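TodX (Pseudomonas putida, PDB 3BS0) probably carries toluene and related aromatic hydrocarbons across the bacterial outer membrane, as a beta-barrel channel of the FadL family. Local coordinates at residues 366-371 and 416-421; 393-398 and 424-429. All blocks are in the same frame, centred on the assembly; numbering follows the deposited sequence.

How the contacts relate
Both contacts use strand 417-433, which pairs with strand 390-405 on one side and strand 44-60 on the other. Contact 1 takes its start and the residue before it, where Leu416, Gln418 and His420 meet the loop 366-371; contact 2 takes a later part, where residues 424-429 run antiparallel to 393-398. The centres are 25 Å apart, and each lies 16 Å from the centre of the chain. Contact 1 packs a folded-in loop on the barrel wall, while contact 2 is the wall itself, backed by helix 11-15. A bound detergent, (hydroxyethyloxy)tri(ethyloxy)octane, comes within about 4 Å of the Leu367 side chain, so the loop of contact 1 lies next to it on its side away from 416-421.

Contact 1 of 2, residues 366-371 and 416-421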
ATOM      1  N   ILE A 366      -8.542  14.045  -7.632  1.00 59.49           N
ATOM      2  CA  ILE A 366      -9.117  13.934  -6.292  1.00 56.33           C
ATOM      3  C   ILE A 366      -9.726  12.541  -5.975  1.00 52.54           C
ATOM      4  O   ILE A 366      -8.978  11.585  -5.727  1.00 52.45           O
ATOM      5  CB  ILE A 366     -10.160  15.069  -6.047  1.00 59.61           C
ATOM      6  CG1 ILE A 366     -10.649  15.011  -4.589  1.00 61.59           C
ATOM      7  CG2 ILE A 366     -11.296  14.984  -7.076  1.00 59.59           C
ATOM      8  CD1 ILE A 366     -11.820  15.918  -4.254  1.00 62.14           C
ATOM      9  N   LEU A 367     -11.059  12.428  -5.961  1.00 47.04           N
ATOM     10  CA  LEU A 367     -11.757  11.156  -5.672  1.00 42.07           C
ATOM     11  C   LEU A 367     -11.570  10.656  -4.228  1.00 36.23           C
ATOM     12  O   LEU A 367     -10.765   9.786  -3.954  1.00 33.30           O
ATOM     13  CB  LEU A 367     -11.308  10.077  -6.671  1.00 44.17           C
ATOM     14  CG  LEU A 367     -12.150   8.810  -6.840  1.00 45.91           C
ATOM     15  CD1 LEU A 367     -11.705   8.059  -8.076  1.00 47.37           C
ATOM     16  CD2 LEU A 367     -12.014   7.929  -5.619  1.00 47.65           C
ATOM     17  N   PRO A 368     -12.354  11.187  -3.289  1.00 34.07           N
ATOM     18  CA  PRO A 368     -12.315  10.844  -1.866  1.00 33.92           C
ATOM     19  C   PRO A 368     -12.171   9.390  -1.404  1.00 34.59           C
ATOM     20  O   PRO A 368     -11.764   9.131  -0.266  1.00 35.04           O
ATOM     21  CB  PRO A 368     -13.587  11.495  -1.323  1.00 32.18           C
ATOM     22  CG  PRO A 368     -14.450  11.677  -2.519  1.00 34.48           C
ATOM     23  CD  PRO A 368     -13.476  12.098  -3.555  1.00 33.16           C
ATOM     24  N   VAL A 369     -12.499   8.432  -2.256  1.00 35.15           N
ATOM     25  CA  VAL A 369     -12.395   7.031  -1.845  1.00 33.58           C
ATOM     26  C   VAL A 369     -11.029   6.426  -2.166  1.00 33.56           C
ATOM     27  O   VAL A 369     -10.636   5.441  -1.558  1.00 29.53           O
ATOM     28  CB  VAL A 369     -13.573   6.217  -2.444  1.00 31.68           C
ATOM     29  CG1 VAL A 369     -13.203   4.790  -2.678  1.00 32.74           C
ATOM     30  CG2 VAL A 369     -14.720   6.278  -1.504  1.00 29.42           C
ATOM     31  N   ILE A 370     -10.313   7.019  -3.121  1.00 36.76           N
ATOM     32  CA  ILE A 370      -8.966   6.567  -3.458  1.00 40.08           C
ATOM     33  C   ILE A 370      -8.051   7.758  -3.273  1.00 41.41           C
ATOM     34  O   ILE A 370      -7.795   8.501  -4.217  1.00 40.41           O
ATOM     35  CB  ILE A 370      -8.806   6.089  -4.922  1.00 42.22           C
ATOM     36  CG1 ILE A 370      -9.530   4.754  -5.145  1.00 43.29           C
ATOM     37  CG2 ILE A 370      -7.307   5.897  -5.233  1.00 41.60           C
ATOM     38  CD1 ILE A 370     -11.036   4.849  -5.179  1.00 44.81           C
ATOM     39  N   PRO A 371      -7.547   7.961  -2.048  1.00 44.64           N
ATOM     40  CA  PRO A 371      -6.653   9.092  -1.773  1.00 46.14           C
ATOM     41  C   PRO A 371      -5.253   8.887  -2.375  1.00 48.26           C
ATOM     42  O   PRO A 371      -4.757   7.762  -2.436  1.00 48.77           O
ATOM     43  CB  PRO A 371      -6.616   9.143  -0.240  1.00 47.35           C
ATOM     44  CG  PRO A 371      -7.792   8.272   0.208  1.00 45.51           C
ATOM     45  CD  PRO A 371      -7.800   7.190  -0.820  1.00 44.81           C
ATOM     46  N   LEU A 416     -14.549  20.170  -4.927  1.00 55.99           N
ATOM     47  CA  LEU A 416     -14.182  19.703  -3.601  1.00 50.60           C
ATOM     48  C   LEU A 416     -12.811  20.095  -3.102  1.00 47.52           C
ATOM     49  O   LEU A 416     -11.962  20.547  -3.867  1.00 47.04           O
ATOM     50  CB  LEU A 416     -14.249  18.179  -3.571  1.00 48.44           C
ATOM     51  CG  LEU A 416     -15.566  17.504  -3.916  1.00 48.14           C
ATOM     52  CD1 LEU A 416     -15.333  16.015  -4.070  1.00 47.53           C
ATOM     53  CD2 LEU A 416     -16.583  17.785  -2.830  1.00 47.36           C
ATOM     54  N   ARG A 417     -12.612  19.917  -1.799  1.00 42.71           N
ATOM     55  CA  ARG A 417     -11.317  20.164  -1.197  1.00 39.33           C
ATOM     56  C   ARG A 417     -11.106  19.051  -0.196  1.00 36.13           C
ATOM     57  O   ARG A 417     -12.032  18.645   0.488  1.00 35.03           O
ATOM     58  CB  ARG A 417     -11.204  21.572  -0.576  1.00 37.13           C
ATOM     59  CG  ARG A 417     -12.153  21.932   0.518  1.00 38.65           C
ATOM     60  CD  ARG A 417     -12.061  23.447   0.784  1.00 39.44           C
ATOM     61  NE  ARG A 417     -13.003  23.870   1.821  1.00 42.01           N
ATOM     62  CZ  ARG A 417     -12.780  23.770   3.126  1.00 37.74           C
ATOM     63  NH1 ARG A 417     -11.639  23.276   3.577  1.00 38.27           N
ATOM     64  NH2 ARG A 417     -13.723  24.129   3.978  1.00 40.68           N
ATOM     65  N   GLN A 418      -9.886  18.531  -0.158  1.00 35.12           N
ATOM     66  CA  GLN A 418      -9.561  17.415   0.704  1.00 36.03           C
ATOM     67  C   GLN A 418      -8.331  17.673   1.548  1.00 37.16           C
ATOM     68  O   GLN A 418      -7.411  18.381   1.132  1.00 34.28           O
ATOM     69  CB  GLN A 418      -9.333  16.171  -0.148  1.00 37.18           C
ATOM     70  CG  GLN A 418      -9.508  14.836   0.568  1.00 40.95           C
ATOM     71  CD  GLN A 418      -9.382  13.649  -0.389  1.00 43.36           C
ATOM     72  OE1 GLN A 418      -8.277  13.265  -0.792  1.00 45.21           O
ATOM     73  NE2 GLN A 418     -10.518  13.082  -0.774  1.00 42.47           N
ATOM     74  N   SER A 419      -8.335  17.094   2.746  1.00 38.92           N
ATOM     75  CA  SER A 419      -7.221  17.209   3.683  1.00 41.02           C
ATOM     76  C   SER A 419      -6.953  15.779   4.126  1.00 40.54           C
ATOM     77  O   SER A 419      -7.858  15.080   4.587  1.00 42.12           O
ATOM     78  CB  SER A 419      -7.604  18.104   4.865  1.00 42.28           C
ATOM     79  OG  SER A 419      -8.890  17.776   5.366  1.00 46.42           O
ATOM     80  N   HIS A 420      -5.707  15.346   4.000  1.00 40.56           N
ATOM     81  CA  HIS A 420      -5.385  13.958   4.307  1.00 39.81           C
ATOM     82  C   HIS A 420      -4.035  13.686   4.980  1.00 38.30           C
ATOM     83  O   HIS A 420      -2.978  14.053   4.458  1.00 39.19           O
ATOM     84  CB  HIS A 420      -5.531  13.180   2.980  1.00 38.66           C
ATOM     85  CG  HIS A 420      -4.897  11.835   2.971  1.00 36.11           C
ATOM     86  ND1 HIS A 420      -4.978  10.963   4.033  1.00 37.50           N
ATOM     87  CD2 HIS A 420      -4.193  11.196   2.010  1.00 37.41           C
ATOM     88  CE1 HIS A 420      -4.347   9.844   3.729  1.00 37.76           C
ATOM     89  NE2 HIS A 420      -3.864   9.959   2.506  1.00 37.71           N
ATOM     90  N   SER A 421      -4.087  13.034   6.139  1.00 36.96           N
ATOM     91  CA  SER A 421      -2.877  12.678   6.887  1.00 37.88           C
ATOM     92  C   SER A 421      -2.962  11.200   7.250  1.00 38.12           C
ATOM     93  O   SER A 421      -4.021  10.585   7.110  1.00 38.61           O
ATOM     94  CB  SER A 421      -2.744  13.526   8.165  1.00 38.70           C
ATOM     95  OG  SER A 421      -3.578  13.060   9.211  1.00 38.23           O
TER
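The imidazole of His420 meets Pro371 obliquely: the proline CB lies 3.9 Å from His420 CD2 and 4.0 Å from His420 NE2. The other flat group, the carboxamide of Gln418, is carried to the loop on an extended chain with CG anti to the backbone N (chi1 -158°). Its NE2 points at Pro368, 3.1 Å from Pro368 CA and 3.5 Å from Pro368 CB, both carbons close to the plane of the amide and not over a face. The Gln418 side chain crosses that of Pro368 at about a right angle. No hydrogen bond joins the two segments. At the far end Ile366 and Leu416 also cross at about a right angle; Ile366 CD1 rests 3.4 Å from Leu416 CB and 3.5 Å from Leu416 CD1. The loop holds its own shape through a type I turn from Leu367 to Ile370, closed by Ile370 N bonding to Leu367 O at 2.9 Å. Beyond it, Pro371 packs on Leu105 and Thr107 of strand 93-108, and Tyr109 OH hydrogen-bonds to Pro368 O. Gln418 and His420 of strand 417-433, with Leu416 just before it, thus receive a loop folded against the inner side of the wall, consistent with a FadL-family outer-membrane barrel.

Contact 2 of 2, residues 393-398 and 424-429; sequences NLAISF and NAVVSY
Asn393 N gives the shortest sound bond of the pairing, 3.0 Å to Ser428 O, with a nearly straight N-H...O angle of 166°. Ser428 N returns a bond to Asn393 O at 3.2 Å, so this hydrogen-bonded pair is tied from both sides. The next such pair, Ala395 with Val426, is held less evenly. Val426 N reaches Ala395 O at 3.3 Å, and the return bond from Ala395 N to Val426 O, 3.2 Å long, is bent and weak.

Leu394 with Val427 lies between these two pairs as a non-hydrogen-bonded pair, and Ile396 with Ala425 is another beyond Ala395 and Val426. At the first of these a backbone CA-H points at a carbonyl across the gap: Val427 CA is 3.5 Å from Asn393 O. The same carbonyl has Val427 CG1 beside it, a branch set anti to its own backbone N (chi1 -174°).

Leu394, Ile396, Ala425 and Val427 make up one face of the strands, apolar and on the surface, as expected of a barrel wall turned to lipid. The other face is mostly polar, with Asn393, Ser397, Asn424 and Ser428 beside Ala395 and Val426. On it Asn393 ND2 and Ser428 OG stand 4.0 Å apart, while Ala395 CB faces Val426 CB at 4.3 Å.

Helix 11-15 lies against this inner face, with Ala11 on Asn393 and Ser428, Ala15 on Ala395 and Arg14 on Val426. Strand 376-385 continues the wall beyond 393-398, and strand 44-60 beyond 424-429, joining the last strand to the first long one and closing the barrel.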
ATOM      1  N   ASN A 393      10.381  -4.775  18.481  1.00 40.52           N
ATOM      2  CA  ASN A 393      10.630  -3.555  17.715  1.00 39.70           C
ATOM      3  C   ASN A 393       9.328  -2.777  17.552  1.00 39.37           C
ATOM      4  O   ASN A 393       8.277  -3.361  17.295  1.00 38.59           O
ATOM      5  CB  ASN A 393      11.159  -3.881  16.313  1.00 38.81           C
ATOM      6  CG  ASN A 393      12.405  -4.731  16.331  1.00 39.60           C
ATOM      7  OD1 ASN A 393      13.525  -4.228  16.302  1.00 39.60           O
ATOM      8  ND2 ASN A 393      12.212  -6.034  16.371  1.00 39.88           N
ATOM      9  N   LEU A 394       9.402  -1.461  17.705  1.00 38.84           N
ATOM     10  CA  LEU A 394       8.237  -0.610  17.535  1.00 39.49           C
ATOM     11  C   LEU A 394       8.578   0.424  16.475  1.00 39.84           C
ATOM     12  O   LEU A 394       9.747   0.732  16.243  1.00 41.81           O
ATOM     13  CB  LEU A 394       7.875   0.116  18.840  1.00 38.40           C
ATOM     14  CG  LEU A 394       7.517  -0.697  20.083  1.00 38.13           C
ATOM     15  CD1 LEU A 394       8.780  -1.194  20.772  1.00 38.04           C
ATOM     16  CD2 LEU A 394       6.711   0.177  21.024  1.00 37.52           C
ATOM     17  N   ALA A 395       7.556   0.949  15.818  1.00 39.57           N
ATOM     18  CA  ALA A 395       7.749   1.974  14.805  1.00 36.92           C
ATOM     19  C   ALA A 395       6.450   2.744  14.694  1.00 36.17           C
ATOM     20  O   ALA A 395       5.375   2.192  14.912  1.00 33.54           O
ATOM     21  CB  ALA A 395       8.108   1.339  13.476  1.00 36.73           C
ATOM     22  N   ILE A 396       6.552   4.032  14.387  1.00 39.05           N
ATOM     23  CA  ILE A 396       5.372   4.889  14.233  1.00 39.13           C
ATOM     24  C   ILE A 396       5.716   5.896  13.156  1.00 41.14           C
ATOM     25  O   ILE A 396       6.568   6.761  13.364  1.00 43.93           O
ATOM     26  CB  ILE A 396       5.007   5.652  15.535  1.00 35.79           C
ATOM     27  CG1 ILE A 396       4.839   4.685  16.715  1.00 41.12           C
ATOM     28  CG2 ILE A 396       3.689   6.355  15.356  1.00 34.14           C
ATOM     29  CD1 ILE A 396       6.157   4.131  17.316  1.00 39.45           C
ATOM     30  N   SER A 397       5.061   5.774  12.003  1.00 42.73           N
ATOM     31  CA  SER A 397       5.312   6.661  10.871  1.00 42.57           C
ATOM     32  C   SER A 397       4.140   7.585  10.582  1.00 43.87           C
ATOM     33  O   SER A 397       3.018   7.139  10.398  1.00 42.58           O
ATOM     34  CB  SER A 397       5.617   5.833   9.637  1.00 42.44           C
ATOM     35  OG  SER A 397       5.778   6.666   8.508  1.00 47.33           O
ATOM     36  N   PHE A 398       4.404   8.885  10.540  1.00 46.85           N
ATOM     37  CA  PHE A 398       3.345   9.858  10.293  1.00 45.26           C
ATOM     38  C   PHE A 398       3.438  10.406   8.884  1.00 46.78           C
ATOM     39  O   PHE A 398       4.420  11.062   8.530  1.00 46.42           O
ATOM     40  CB  PHE A 398       3.435  11.040  11.258  1.00 43.21           C
ATOM     41  CG  PHE A 398       3.605  10.659  12.699  1.00 42.46           C
ATOM     42  CD1 PHE A 398       4.729   9.963  13.126  1.00 43.89           C
ATOM     43  CD2 PHE A 398       2.680  11.059  13.644  1.00 43.37           C
ATOM     44  CE1 PHE A 398       4.929   9.677  14.471  1.00 43.75           C
ATOM     45  CE2 PHE A 398       2.872  10.776  15.000  1.00 44.16           C
ATOM     46  CZ  PHE A 398       3.998  10.087  15.406  1.00 41.99           C
ATOM     47  N   ASN A 424       1.155   5.447  11.271  1.00 44.44           N
ATOM     48  CA  ASN A 424       1.509   4.048  11.053  1.00 42.57           C
ATOM     49  C   ASN A 424       2.228   3.342  12.194  1.00 43.19           C
ATOM     50  O   ASN A 424       3.329   3.723  12.575  1.00 44.46           O
ATOM     51  CB  ASN A 424       2.349   3.923   9.793  1.00 41.98           C
ATOM     52  CG  ASN A 424       1.547   3.421   8.630  1.00 45.27           C
ATOM     53  OD1 ASN A 424       0.517   4.007   8.270  1.00 44.52           O
ATOM     54  ND2 ASN A 424       2.004   2.320   8.028  1.00 45.83           N
ATOM     55  N   ALA A 425       1.608   2.293  12.717  1.00 42.92           N
ATOM     56  CA  ALA A 425       2.207   1.529  13.795  1.00 43.22           C
ATOM     57  C   ALA A 425       2.544   0.129  13.309  1.00 45.45           C
ATOM     58  O   ALA A 425       1.708  -0.543  12.701  1.00 49.13           O
ATOM     59  CB  ALA A 425       1.254   1.454  14.962  1.00 44.77           C
ATOM     60  N   VAL A 426       3.778  -0.303  13.547  1.00 44.32           N
ATOM     61  CA  VAL A 426       4.210  -1.647  13.161  1.00 41.93           C
ATOM     62  C   VAL A 426       4.820  -2.180  14.434  1.00 41.65           C
ATOM     63  O   VAL A 426       5.478  -1.431  15.161  1.00 42.10           O
ATOM     64  CB  VAL A 426       5.339  -1.664  12.089  1.00 41.78           C
ATOM     65  CG1 VAL A 426       5.535  -3.088  11.580  1.00 38.25           C
ATOM     66  CG2 VAL A 426       5.013  -0.727  10.946  1.00 43.22           C
ATOM     67  N   VAL A 427       4.601  -3.455  14.719  1.00 38.43           N
ATOM     68  CA  VAL A 427       5.176  -4.032  15.921  1.00 36.28           C
ATOM     69  C   VAL A 427       5.513  -5.472  15.664  1.00 35.66           C
ATOM     70  O   VAL A 427       4.773  -6.175  14.992  1.00 33.51           O
ATOM     71  CB  VAL A 427       4.209  -3.967  17.120  1.00 36.98           C
ATOM     72  CG1 VAL A 427       4.915  -4.462  18.385  1.00 33.85           C
ATOM     73  CG2 VAL A 427       3.717  -2.550  17.308  1.00 36.29           C
ATOM     74  N   SER A 428       6.644  -5.917  16.183  1.00 34.76           N
ATOM     75  CA  SER A 428       6.998  -7.305  15.976  1.00 37.77           C
ATOM     76  C   SER A 428       7.887  -7.881  17.062  1.00 38.69           C
ATOM     77  O   SER A 428       8.715  -7.189  17.665  1.00 38.26           O
ATOM     78  CB  SER A 428       7.643  -7.504  14.586  1.00 33.96           C
ATOM     79  OG  SER A 428       8.758  -6.658  14.383  1.00 32.38           O
ATOM     80  N   TYR A 429       7.675  -9.158  17.319  1.00 39.88           N
ATOM     81  CA  TYR A 429       8.459  -9.872  18.300  1.00 43.70           C
ATOM     82  C   TYR A 429       9.370 -10.702  17.434  1.00 44.67           C
ATOM     83  O   TYR A 429       8.936 -11.247  16.424  1.00 44.44           O
ATOM     84  CB  TYR A 429       7.566 -10.766  19.155  1.00 44.44           C
ATOM     85  CG  TYR A 429       8.352 -11.694  20.036  1.00 45.49           C
ATOM     86  CD1 TYR A 429       9.150 -11.200  21.061  1.00 44.48           C
ATOM     87  CD2 TYR A 429       8.337 -13.071  19.809  1.00 47.48           C
ATOM     88  CE1 TYR A 429       9.917 -12.049  21.834  1.00 45.44           C
ATOM     89  CE2 TYR A 429       9.104 -13.936  20.578  1.00 46.52           C
ATOM     90  CZ  TYR A 429       9.893 -13.421  21.588  1.00 47.05           C
ATOM     91  OH  TYR A 429      10.674 -14.276  22.337  1.00 48.87           O
TER